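Local coordinates for protein cytochrome c3 (Desulfuromonas acetoxidans, PDB 1HH5) that carries electrons through three covalently bound c-type hemes, passing them from a dehydrogenase to ferredoxin in sulfate respiration, at residues A[37-41]-A[42-46]. Residues are numbered along the deposited sequence; the frame is centred on the assembly and turned at random.
Sequences IAIDK and KSAHK. With HEC (heme c), chain D.
A capping box between Asp40 and Ser43 starts the short helix 41-44, which delivers His45 to a heme iron. Asp40 OD1 accepts from Ser43 N at 2.7 Å, met nearly along its C-O axis, while Ser43 OG accepts in turn from Asp40 N at 2.9 Å in an almost straight bond (172°). Both side chains take up a similar first torsion (chi1 73° for Asp40, 62° for Ser43), between the backbone N and the carbonyl carbon, which brings Asp40 OD1 to the N-H of Ser43 and Ser43 OG to the N-H of Asp40. With an alanine here in place of Asp40 the carboxylate is gone, and Ser43 N would probably lose its acceptor, leaving the first turn less firmly held. The first helical turn follows: Ala44 N donates to Asp40 O at 2.8 Å, and His45 N to Lys41 O at 3.1 Å. That same Lys41 O sits over one face of the imidazole, offset toward its rim. The extended Lys41 chain runs across His45, with Lys41 CG 3.7 Å from His45 CE1. It continues over the heme, Lys41 CD lying 4.0 Å from heme C2A. Ala44 CB packs on the same porphyrin at C2D, 3.5 Å away, and also meets Ile39 CG2. His45 NE2 binds the iron at 2.0 Å, and His66 supplies the second axial ligand, completing the bis-histidine coordination characteristic of multiheme cytochromes of the c3 family.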
loop_
_atom_site.group_PDB
_atom_site.type_symbol
_atom_site.label_atom_id
_atom_site.label_comp_id
_atom_site.label_asym_id
_atom_site.label_seq_id
_atom_site.Cartn_x
_atom_site.Cartn_y
_atom_site.Cartn_z
ATOM N N ILE A 37 9.746 -2.995 2.854
ATOM C CA ILE A 37 9.629 -2.653 1.441
ATOM C C ILE A 37 9.660 -1.131 1.361
ATOM O O ILE A 37 8.790 -0.461 1.917
ATOM C CB ILE A 37 8.297 -3.155 0.839
ATOM C CG1 ILE A 37 8.280 -4.685 0.797
ATOM C CG2 ILE A 37 8.115 -2.591 -0.563
ATOM C CD1 ILE A 37 6.980 -5.268 0.243
ATOM N N ALA A 38 10.669 -0.594 0.682
ATOM C CA ALA A 38 10.829 0.849 0.542
ATOM C C ALA A 38 9.666 1.459 -0.224
ATOM O O ALA A 38 9.425 1.117 -1.384
ATOM C CB ALA A 38 12.146 1.165 -0.175
ATOM N N ILE A 39 8.947 2.365 0.426
ATOM C CA ILE A 39 7.810 3.012 -0.210
ATOM C C ILE A 39 8.043 4.495 -0.457
ATOM O O ILE A 39 8.294 5.255 0.475
ATOM C CB ILE A 39 6.528 2.875 0.647
ATOM C CG1 ILE A 39 6.132 1.403 0.786
ATOM C CG2 ILE A 39 5.390 3.672 0.012
ATOM C CD1 ILE A 39 5.850 0.702 -0.537
ATOM N N ASP A 40 7.971 4.901 -1.720
ATOM C CA ASP A 40 8.117 6.305 -2.071
ATOM C C ASP A 40 7.083 6.608 -3.151
ATOM O O ASP A 40 6.359 5.717 -3.588
ATOM C CB ASP A 40 9.533 6.629 -2.573
ATOM C CG ASP A 40 9.810 6.100 -3.972
ATOM O OD1 ASP A 40 9.062 5.236 -4.470
ATOM O OD2 ASP A 40 10.800 6.554 -4.579
ATOM N N LYS A 41 7.004 7.863 -3.566
ATOM C CA LYS A 41 6.045 8.260 -4.588
ATOM C C LYS A 41 6.063 7.329 -5.801
ATOM O O LYS A 41 5.020 6.832 -6.224
ATOM C CB LYS A 41 6.329 9.699 -5.034
ATOM C CG LYS A 41 5.404 10.208 -6.121
ATOM C CD LYS A 41 5.701 11.662 -6.476
ATOM C CE LYS A 41 4.798 12.139 -7.605
ATOM N NZ LYS A 41 5.058 13.553 -7.996
ATOM N N LYS A 42 7.245 7.078 -6.354
ATOM C CA LYS A 42 7.347 6.223 -7.530
ATOM C C LYS A 42 6.890 4.780 -7.318
ATOM O O LYS A 42 6.125 4.248 -8.122
ATOM C CB LYS A 42 8.778 6.247 -8.078
ATOM C CG LYS A 42 9.220 7.636 -8.529
ATOM C CD LYS A 42 10.506 7.606 -9.342
ATOM C CE LYS A 42 10.291 6.956 -10.701
ATOM N NZ LYS A 42 11.540 6.947 -11.516
ATOM N N SER A 43 7.338 4.142 -6.244
ATOM C CA SER A 43 6.931 2.761 -6.010
ATOM C C SER A 43 5.447 2.658 -5.668
ATOM O O SER A 43 4.753 1.769 -6.158
ATOM C CB SER A 43 7.783 2.124 -4.901
ATOM O OG SER A 43 7.635 2.796 -3.665
ATOM N N ALA A 44 4.954 3.585 -4.853
ATOM C CA ALA A 44 3.551 3.569 -4.452
ATOM C C ALA A 44 2.591 3.743 -5.629
ATOM O O ALA A 44 1.547 3.088 -5.685
ATOM C CB ALA A 44 3.300 4.652 -3.403
ATOM N N HIS A 45 2.948 4.614 -6.570
ATOM C CA HIS A 45 2.095 4.860 -7.730
ATOM C C HIS A 45 2.240 3.772 -8.765
ATOM O O HIS A 45 1.579 3.794 -9.804
ATOM C CB HIS A 45 2.416 6.219 -8.346
ATOM C CG HIS A 45 2.040 7.370 -7.471
ATOM N ND1 HIS A 45 2.357 8.683 -7.737
ATOM C CD2 HIS A 45 1.338 7.389 -6.310
ATOM C CE1 HIS A 45 1.849 9.437 -6.749
ATOM N NE2 HIS A 45 1.219 8.697 -5.859
ATOM N N LYS A 46 3.113 2.818 -8.472
ATOM C CA LYS A 46 3.327 1.701 -9.376
ATOM C C LYS A 46 3.132 0.361 -8.674
ATOM O O LYS A 46 2.131 0.152 -7.991
ATOM C CB LYS A 46 4.723 1.771 -9.995
ATOM C CG LYS A 46 4.714 1.736 -11.509
ATOM C CD LYS A 46 4.111 0.435 -12.028
ATOM C CE LYS A 46 4.044 0.427 -13.544
ATOM N NZ LYS A 46 3.203 1.556 -14.041
HETATM FE FE HEC D . 0.123 9.434 -4.381
HETATM C CHA HEC D . 2.945 10.245 -2.651
HETATM C CHB HEC D . 0.105 12.503 -5.903
HETATM C CHC HEC D . -2.597 8.494 -6.279
HETATM C CHD HEC D . -0.161 6.508 -2.597
HETATM N NA HEC D . 1.267 11.018 -4.284
HETATM C C1A HEC D . 2.416 11.196 -3.523
HETATM C C2A HEC D . 2.949 12.524 -3.731
HETATM C C3A HEC D . 2.169 13.160 -4.635
HETATM C C4A HEC D . 1.106 12.230 -4.974
HETATM C CMA HEC D . 2.364 14.563 -5.220
HETATM C CAA HEC D . 4.168 13.135 -3.048
HETATM C CBA HEC D . 3.836 13.964 -1.825
HETATM C CGA HEC D . 5.058 14.654 -1.248
HETATM O O1A HEC D . 4.936 15.291 -0.181
HETATM O O2A HEC D . 6.139 14.561 -1.868
HETATM N NB HEC D . -1.023 10.322 -5.747
HETATM C C1B HEC D . -0.922 11.617 -6.232
HETATM C C2B HEC D . -1.981 11.903 -7.190
HETATM C C3B HEC D . -2.623 10.738 -7.416
HETATM C C4B HEC D . -2.084 9.777 -6.455
HETATM C CMB HEC D . -2.397 13.286 -7.709
HETATM C CAB HEC D . -3.673 10.440 -8.478
HETATM C CBB HEC D . -3.023 10.378 -9.859
HETATM N NC HEC D . -1.079 7.842 -4.457
HETATM C C1C HEC D . -2.126 7.586 -5.340
HETATM C C2C HEC D . -2.772 6.316 -5.056
HETATM C C3C HEC D . -2.166 5.829 -3.933
HETATM C C4C HEC D . -1.091 6.748 -3.597
HETATM C CMC HEC D . -3.852 5.625 -5.892
HETATM C CAC HEC D . -2.536 4.584 -3.135
HETATM C CBC HEC D . -2.429 3.301 -3.938
HETATM N ND HEC D . 1.176 8.535 -2.974
HETATM C C1D HEC D . 0.897 7.344 -2.302
HETATM C C2D HEC D . 1.906 7.056 -1.297
HETATM C C3D HEC D . 2.837 8.030 -1.406
HETATM C C4D HEC D . 2.367 8.978 -2.406
HETATM C CMD HEC D . 1.896 5.924 -0.269
HETATM C CAD HEC D . 4.204 8.066 -0.718
HETATM C CBD HEC D . 4.315 9.084 0.398
HETATM C CGD HEC D . 5.692 9.089 1.034
HETATM O O1D HEC D . 6.670 9.468 0.352
HETATM O O2D HEC D . 5.794 8.703 2.215
#